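Local coordinates for protein transcription elongation factor Spt5 (Methanocaldococcus jannaschii, PDB 3LPE) that stimulates transcription elongation as a heterodimer with Spt4, its NGN domain, the part modelled here, contacting RNA polymerase, at residues 14-19 / 72-77; 23-28 / 68-73. All blocks are in the same frame, centred on the assembly; numbering follows the deposited sequence.

Interaction 1 of 2, residues 14-19 / 72-77; sequences AVRTMV and RVRGIV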
ATOM      1  N   ALA A  14       9.953   4.405  -4.904  1.00 28.00           N
ATOM      2  CA  ALA A  14       9.709   3.102  -5.513  1.00 22.69           C
ATOM      3  C   ALA A  14      10.785   2.123  -5.035  1.00 20.84           C
ATOM      4  O   ALA A  14      11.973   2.410  -5.136  1.00 26.71           O
ATOM      5  CB  ALA A  14       9.687   3.222  -7.052  1.00 20.05           C
ATOM      6  N   VAL A  15      10.352   1.005  -4.455  1.00 22.37           N
ATOM      7  CA  VAL A  15      11.240  -0.048  -3.987  1.00 21.57           C
ATOM      8  C   VAL A  15      11.135  -1.198  -5.005  1.00 25.67           C
ATOM      9  O   VAL A  15      10.047  -1.668  -5.298  1.00 22.72           O
ATOM     10  CB  VAL A  15      10.812  -0.552  -2.596  1.00 28.29           C
ATOM     11  CG1 VAL A  15      11.583  -1.814  -2.208  1.00 23.91           C
ATOM     12  CG2 VAL A  15      11.019   0.541  -1.576  1.00 20.94           C
ATOM     13  N   ARG A  16      12.262  -1.621  -5.555  1.00 27.43           N
ATOM     14  CA  ARG A  16      12.226  -2.685  -6.559  1.00 27.16           C
ATOM     15  C   ARG A  16      12.145  -4.049  -5.895  1.00 19.07           C
ATOM     16  O   ARG A  16      12.874  -4.344  -4.975  1.00 18.96           O
ATOM     17  CB  ARG A  16      13.435  -2.613  -7.481  1.00 29.96           C
ATOM     18  CG  ARG A  16      13.401  -3.691  -8.568  1.00 26.96           C
ATOM     19  CD  ARG A  16      14.549  -3.584  -9.559  1.00 27.90           C
ATOM     20  NE  ARG A  16      14.439  -4.668 -10.545  1.00 29.55           N
ATOM     21  CZ  ARG A  16      15.409  -5.035 -11.379  1.00 27.55           C
ATOM     22  NH1 ARG A  16      16.576  -4.413 -11.350  1.00 23.72           N
ATOM     23  NH2 ARG A  16      15.213  -6.044 -12.220  1.00 23.79           N
ATOM     24  N   THR A  17      11.249  -4.904  -6.378  1.00 18.15           N
ATOM     25  CA  THR A  17      11.138  -6.220  -5.801  1.00 20.47           C
ATOM     26  C   THR A  17      11.193  -7.234  -6.912  1.00 22.18           C
ATOM     27  O   THR A  17      11.187  -6.863  -8.086  1.00 22.89           O
ATOM     28  CB  THR A  17       9.789  -6.397  -5.075  1.00 25.89           C
ATOM     29  OG1 THR A  17       8.747  -6.598  -6.042  1.00 25.06           O
ATOM     30  CG2 THR A  17       9.469  -5.135  -4.186  1.00 29.75           C
ATOM     31  N   MET A  18      11.195  -8.511  -6.538  1.00 28.94           N
ATOM     32  CA  MET A  18      10.955  -9.566  -7.500  1.00 27.86           C
ATOM     33  C   MET A  18       9.544  -9.497  -8.042  1.00 30.85           C
ATOM     34  O   MET A  18       8.572  -9.224  -7.321  1.00 23.19           O
ATOM     35  CB  MET A  18      11.227 -10.942  -6.891  1.00 25.44           C
ATOM     36  CG  MET A  18      12.684 -11.080  -6.475  1.00 34.86           C
ATOM     37  SD  MET A  18      12.960 -12.698  -5.815  1.00 35.47           S
ATOM     38  CE  MET A  18      13.091 -13.624  -7.358  1.00 52.31           C
ATOM     39  N   VAL A  19       9.433  -9.755  -9.334  1.00 22.02           N
ATOM     40  CA  VAL A  19       8.143  -9.726 -10.002  1.00 23.70           C
ATOM     41  C   VAL A  19       7.246 -10.780  -9.402  1.00 30.78           C
ATOM     42  O   VAL A  19       7.641 -11.931  -9.253  1.00 30.13           O
ATOM     43  CB  VAL A  19       8.299  -9.918 -11.534  1.00 32.38           C
ATOM     44  CG1 VAL A  19       6.954 -10.157 -12.196  1.00 27.01           C
ATOM     45  CG2 VAL A  19       8.998  -8.701 -12.140  1.00 35.50           C
ATOM     46  N   ARG A  72      14.112 -10.613  -1.202  1.00 26.63           N
ATOM     47  CA  ARG A  72      13.385 -10.417  -2.449  1.00 23.60           C
ATOM     48  C   ARG A  72      13.182  -8.941  -2.791  1.00 22.74           C
ATOM     49  O   ARG A  72      12.439  -8.584  -3.699  1.00 22.01           O
ATOM     50  CB  ARG A  72      12.067 -11.193  -2.437  1.00 29.52           C
ATOM     51  CG  ARG A  72      12.237 -12.679  -2.114  1.00 30.98           C
ATOM     52  CD  ARG A  72      10.886 -13.405  -2.023  1.00 34.63           C
ATOM     53  NE  ARG A  72      11.051 -14.781  -1.563  1.00 34.82           N
ATOM     54  CZ  ARG A  72      10.055 -15.639  -1.366  1.00 52.85           C
ATOM     55  NH1 ARG A  72       8.801 -15.270  -1.585  1.00 51.81           N
ATOM     56  NH2 ARG A  72      10.317 -16.870  -0.948  1.00 55.08           N
ATOM     57  N   VAL A  73      13.899  -8.097  -2.073  1.00 28.45           N
ATOM     58  CA  VAL A  73      13.965  -6.676  -2.399  1.00 23.48           C
ATOM     59  C   VAL A  73      15.349  -6.351  -2.979  1.00 17.83           C
ATOM     60  O   VAL A  73      16.370  -6.710  -2.404  1.00 28.77           O
ATOM     61  CB  VAL A  73      13.697  -5.815  -1.157  1.00 30.93           C
ATOM     62  CG1 VAL A  73      13.965  -4.366  -1.462  1.00 20.12           C
ATOM     63  CG2 VAL A  73      12.250  -6.021  -0.699  1.00 28.44           C
ATOM     64  N   ARG A  74      15.365  -5.660  -4.105  1.00 18.76           N
ATOM     65  CA  ARG A  74      16.637  -5.331  -4.799  1.00 17.29           C
ATOM     66  C   ARG A  74      17.202  -3.978  -4.420  1.00 29.76           C
ATOM     67  O   ARG A  74      18.419  -3.769  -4.464  1.00 25.12           O
ATOM     68  CB  ARG A  74      16.434  -5.366  -6.309  1.00 22.99           C
ATOM     69  CG  ARG A  74      17.734  -5.195  -7.120  1.00 22.24           C
ATOM     70  CD  ARG A  74      18.765  -6.266  -6.717  1.00 25.15           C
ATOM     71  NE  ARG A  74      20.071  -6.086  -7.372  1.00 23.62           N
ATOM     72  CZ  ARG A  74      21.020  -5.252  -6.939  1.00 34.44           C
ATOM     73  NH1 ARG A  74      20.822  -4.501  -5.854  1.00 25.58           N
ATOM     74  NH2 ARG A  74      22.167  -5.159  -7.595  1.00 29.14           N
ATOM     75  N   GLY A  75      16.331  -3.034  -4.058  1.00 20.22           N
ATOM     76  CA  GLY A  75      16.808  -1.742  -3.618  1.00 18.71           C
ATOM     77  C   GLY A  75      15.772  -0.642  -3.869  1.00 19.07           C
ATOM     78  O   GLY A  75      14.618  -0.926  -4.171  1.00 22.02           O
ATOM     79  N   ILE A  76      16.208   0.610  -3.766  1.00 19.69           N
ATOM     80  CA  ILE A  76      15.322   1.763  -3.945  1.00 19.66           C
ATOM     81  C   ILE A  76      15.661   2.509  -5.236  1.00 21.88           C
ATOM     82  O   ILE A  76      16.826   2.759  -5.543  1.00 22.98           O
ATOM     83  CB  ILE A  76      15.428   2.703  -2.731  1.00 25.81           C
ATOM     84  CG1 ILE A  76      15.216   1.904  -1.438  1.00 26.43           C
ATOM     85  CG2 ILE A  76      14.406   3.870  -2.829  1.00 27.88           C
ATOM     86  CD1 ILE A  76      15.454   2.708  -0.150  1.00 26.18           C
ATOM     87  N   VAL A  77      14.637   2.799  -6.028  1.00 24.48           N
ATOM     88  CA  VAL A  77      14.786   3.618  -7.225  1.00 26.30           C
ATOM     89  C   VAL A  77      15.198   5.021  -6.811  1.00 25.50           C
ATOM     90  O   VAL A  77      14.652   5.561  -5.848  1.00 33.84           O
ATOM     91  CB  VAL A  77      13.462   3.646  -8.014  1.00 20.95           C
ATOM     92  CG1 VAL A  77      13.505   4.647  -9.168  1.00 28.20           C
ATOM     93  CG2 VAL A  77      13.164   2.258  -8.526  1.00 19.92           C
TER
HETATM   94  O   HOH W   1      12.070   5.934  -5.687  1.00 30.17           O

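Interaction 2 of 2, residues 23-28 / 68-73; sequences KNIAGL and KGMPRV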
ATOM      1  N   LYS A  23       2.797  -7.745  -3.506  1.00 22.24           N
ATOM      2  CA  LYS A  23       1.874  -7.747  -2.362  1.00 32.28           C
ATOM      3  C   LYS A  23       2.501  -8.403  -1.141  1.00 35.56           C
ATOM      4  O   LYS A  23       2.332  -7.917  -0.024  1.00 28.59           O
ATOM      5  CB  LYS A  23       0.568  -8.461  -2.720  1.00 34.84           C
ATOM      6  CG  LYS A  23      -0.382  -7.636  -3.573  1.00 32.19           C
ATOM      7  CD  LYS A  23      -1.533  -8.517  -4.051  1.00 35.97           C
ATOM      8  CE  LYS A  23      -2.498  -7.778  -4.931  1.00 55.90           C
ATOM      9  NZ  LYS A  23      -3.617  -8.677  -5.325  1.00 63.86           N
ATOM     10  N   ASN A  24       3.226  -9.502  -1.352  1.00 29.26           N
ATOM     11  CA  ASN A  24       3.918 -10.166  -0.253  1.00 26.50           C
ATOM     12  C   ASN A  24       4.840  -9.200   0.449  1.00 25.27           C
ATOM     13  O   ASN A  24       4.835  -9.099   1.673  1.00 24.15           O
ATOM     14  CB  ASN A  24       4.734 -11.392  -0.733  1.00 25.94           C
ATOM     15  CG  ASN A  24       3.858 -12.590  -1.086  1.00 47.84           C
ATOM     16  OD1 ASN A  24       2.677 -12.631  -0.760  1.00 42.77           O
ATOM     17  ND2 ASN A  24       4.451 -13.580  -1.753  1.00 50.29           N
ATOM     18  N   ILE A  25       5.628  -8.461  -0.327  1.00 20.46           N
ATOM     19  CA  ILE A  25       6.581  -7.539   0.267  1.00 24.64           C
ATOM     20  C   ILE A  25       5.885  -6.332   0.955  1.00 22.22           C
ATOM     21  O   ILE A  25       6.314  -5.881   2.003  1.00 21.13           O
ATOM     22  CB  ILE A  25       7.629  -7.095  -0.759  1.00 27.86           C
ATOM     23  CG1 ILE A  25       8.661  -8.210  -0.915  1.00 29.10           C
ATOM     24  CG2 ILE A  25       8.331  -5.829  -0.297  1.00 19.62           C
ATOM     25  CD1 ILE A  25       9.272  -8.247  -2.272  1.00 33.98           C
ATOM     26  N   ALA A  26       4.812  -5.844   0.357  1.00 21.09           N
ATOM     27  CA  ALA A  26       4.023  -4.772   0.975  1.00 19.28           C
ATOM     28  C   ALA A  26       3.569  -5.211   2.375  1.00 24.92           C
ATOM     29  O   ALA A  26       3.588  -4.416   3.297  1.00 25.15           O
ATOM     30  CB  ALA A  26       2.823  -4.456   0.128  1.00 19.05           C
ATOM     31  N   GLY A  27       3.147  -6.466   2.501  1.00 24.51           N
ATOM     32  CA  GLY A  27       2.724  -7.032   3.776  1.00 37.76           C
ATOM     33  C   GLY A  27       3.818  -7.098   4.832  1.00 40.45           C
ATOM     34  O   GLY A  27       3.618  -6.700   5.979  1.00 29.75           O
ATOM     35  N   LEU A  28       4.981  -7.616   4.446  1.00 29.12           N
ATOM     36  CA  LEU A  28       6.155  -7.627   5.309  1.00 29.11           C
ATOM     37  C   LEU A  28       6.572  -6.220   5.701  1.00 27.98           C
ATOM     38  O   LEU A  28       6.986  -5.966   6.834  1.00 31.22           O
ATOM     39  CB  LEU A  28       7.333  -8.317   4.605  1.00 28.27           C
ATOM     40  CG  LEU A  28       7.081  -9.780   4.253  1.00 40.39           C
ATOM     41  CD1 LEU A  28       8.270 -10.334   3.452  1.00 42.30           C
ATOM     42  CD2 LEU A  28       6.828 -10.607   5.520  1.00 34.04           C
ATOM     43  N   LYS A  68      15.801  -2.948   5.014  1.00 32.36           N
ATOM     44  CA  LYS A  68      17.077  -3.482   5.469  1.00 41.50           C
ATOM     45  C   LYS A  68      16.996  -4.989   5.728  1.00 53.15           C
ATOM     46  O   LYS A  68      16.280  -5.433   6.627  1.00 42.53           O
ATOM     47  CB  LYS A  68      17.538  -2.741   6.721  1.00 41.80           C
ATOM     48  CG  LYS A  68      18.958  -3.059   7.180  1.00 49.88           C
ATOM     49  CD  LYS A  68      19.359  -2.124   8.314  1.00 56.56           C
ATOM     50  CE  LYS A  68      20.633  -2.583   8.993  1.00 68.04           C
ATOM     51  NZ  LYS A  68      20.865  -1.831  10.253  1.00 70.70           N
ATOM     52  N   GLY A  69      17.718  -5.772   4.922  1.00 53.40           N
ATOM     53  CA  GLY A  69      17.772  -7.214   5.105  1.00 46.58           C
ATOM     54  C   GLY A  69      16.515  -7.966   4.697  1.00 53.01           C
ATOM     55  O   GLY A  69      16.403  -9.172   4.916  1.00 50.10           O
ATOM     56  N   MET A  70      15.556  -7.262   4.109  1.00 34.62           N
ATOM     57  CA  MET A  70      14.341  -7.908   3.611  1.00 36.49           C
ATOM     58  C   MET A  70      14.599  -8.751   2.350  1.00 39.17           C
ATOM     59  O   MET A  70      15.122  -8.248   1.364  1.00 31.64           O
ATOM     60  CB  MET A  70      13.264  -6.850   3.328  1.00 34.79           C
ATOM     61  CG  MET A  70      11.910  -7.430   2.970  1.00 32.24           C
ATOM     62  SD  MET A  70      10.621  -6.164   2.898  1.00 31.88           S
ATOM     63  CE  MET A  70      10.398  -5.856   4.646  1.00 38.29           C
ATOM     64  N   PRO A  71      14.207 -10.033   2.375  1.00 35.96           N
ATOM     65  CA  PRO A  71      14.412 -10.872   1.187  1.00 38.18           C
ATOM     66  C   PRO A  71      13.589 -10.375  -0.004  1.00 30.62           C
ATOM     67  O   PRO A  71      12.525  -9.747   0.173  1.00 25.16           O
ATOM     68  CB  PRO A  71      13.936 -12.260   1.643  1.00 36.75           C
ATOM     69  CG  PRO A  71      14.036 -12.221   3.148  1.00 47.09           C
ATOM     70  CD  PRO A  71      13.729 -10.806   3.537  1.00 45.62           C
ATOM     71  N   ARG A  72      14.112 -10.613  -1.202  1.00 26.63           N
ATOM     72  CA  ARG A  72      13.385 -10.417  -2.449  1.00 23.60           C
ATOM     73  C   ARG A  72      13.182  -8.941  -2.791  1.00 22.74           C
ATOM     74  O   ARG A  72      12.439  -8.584  -3.699  1.00 22.01           O
ATOM     75  CB  ARG A  72      12.067 -11.193  -2.437  1.00 29.52           C
ATOM     76  CG  ARG A  72      12.237 -12.679  -2.114  1.00 30.98           C
ATOM     77  CD  ARG A  72      10.886 -13.405  -2.023  1.00 34.63           C
ATOM     78  NE  ARG A  72      11.051 -14.781  -1.563  1.00 34.82           N
ATOM     79  CZ  ARG A  72      10.055 -15.639  -1.366  1.00 52.85           C
ATOM     80  NH1 ARG A  72       8.801 -15.270  -1.585  1.00 51.81           N
ATOM     81  NH2 ARG A  72      10.317 -16.870  -0.948  1.00 55.08           N
ATOM     82  N   VAL A  73      13.899  -8.097  -2.073  1.00 28.45           N
ATOM     83  CA  VAL A  73      13.965  -6.676  -2.399  1.00 23.48           C
ATOM     84  C   VAL A  73      15.349  -6.351  -2.979  1.00 17.83           C
ATOM     85  O   VAL A  73      16.370  -6.710  -2.404  1.00 28.77           O
ATOM     86  CB  VAL A  73      13.697  -5.815  -1.157  1.00 30.93           C
ATOM     87  CG1 VAL A  73      13.965  -4.366  -1.462  1.00 20.12           C
ATOM     88  CG2 VAL A  73      12.250  -6.021  -0.699  1.00 28.44           C
TER

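Interaction 1 of 2, residues 14-19 / 72-77
V15 and V73 make the tight side of this antiparallel strand pairing: their CG1 methyls meet at 3.6 Å, one from each strand, on the face shared with T17 and I76. In both valines CG1 is anti to the backbone N (chi1 170° in V15), which turns the two methyls at one another. The backbones zip up with V77 N to A14 O, R16 N to G75 O at 2.8 Å, R74 N to R16 O, and M18 N to R72 O, the longest at 3.1 Å. V15 pairs with I76 and T17 with V73, yet R16 alone stands between them against two residues, R74 and G75. That extra residue is a beta bulge, with R74 at helix-like backbone angles and G75 at a positive phi of 154° that suits a glycine.

The other face is looser and open to solvent. R16 reaches out fully extended, its CG and CD brushing R74 CB, the closer at 4.1 Å. The two guanidinium planes lie 9° apart, but R16 NH1 and R74 NE stay 5.6 Å from each other, a spacing consistent with like charges. At one end M18 lays its sulfur against the R72 chain, SD 3.8 Å from CB and CG alike; at the other a water joins A14 N to V77 O.

Strand 12-17 is internal in the sheet, bonded on its far edge to V53 of strand 52-57 through V15, and to G51, just before that strand, through T17, while 73-76 is an edge strand. Beneath the apolar face lie helix 22-35, with M29 on V15 and I25 on T17 and V73, and helix 60-67, with V63 under V15 and I76: the ferredoxin-like beta-alpha-beta-beta-alpha-beta layout of an NGN domain.

Interaction 2 of 2, residues 23-28 / 68-73
I25 lays its CD1 over one face of the flat peptide group that joins R72 to V73, at its oxygen end, 3.5 Å from R72 O and 4.0 Å from R72 C. That carbonyl oxygen is already engaged by the sheet pairing, and the methyl sits over it. The other flat group, the R72 guanidinium, lies beyond the methyl contact: the side chain touches I25 CD1 with its CB, at 4.1 Å, then runs on extended until NH1 bonds Q21 OE1. N24 ND2 from the helix bonds the same oxygen, and Q21 thereby ties the loop to the start of helix 22-35.

The second branch of I25 does the rest of the packing. CG2, anti to the backbone N, meets V73 CG2 and M70 SD, both at 3.9 Å. M70 starts out with CG anti to its own N and then bends at chi3 (-74°), which brings CE onto the next turn of the helix, 3.9 Å from L28 CB. Its thioether thus bridges two residues about one turn apart, and M29 of the same helix also touches M70.

M70 to V73 form a type II beta turn with P71 in its second position and R72, at a positive phi of 72°, in its third, leading straight into strand 73-76. A26, which points away from the loop, packs on L30 of the partner chain, DNA-directed RNA polymerase subunit E''; K23 packs on W27 of the same chain.

Between the two segments themselves everything is dispersive: methyls, a thioether and one covered carbonyl, with no direct polar bond. Complementary packing probably carries the contact, and polar bonds come from outside the pair, M18 N to the carbonyl and Q21 to the R72 and N24 side chains.

Overall arrangement
Interactions 1 and 2 end on the same chain segment, sharing R72 and V73, with centres about 9 Å apart. They also touch directly, T17 CB lying 3.4 Å from I25 CD1. Interaction 1 joins an internal strand to the edge strand and is partly buried; backbone hydrogen bonds set its register, and side chains add packing on the helix-facing side. Interaction 2 is a smaller surface contact, burying 255 Å² against 489 Å², in which a helix rests on the turn leading into the edge strand. The first is directional, the second apolar, and I25, the one buried residue of interaction 2, is where turn, helix and sheet come together.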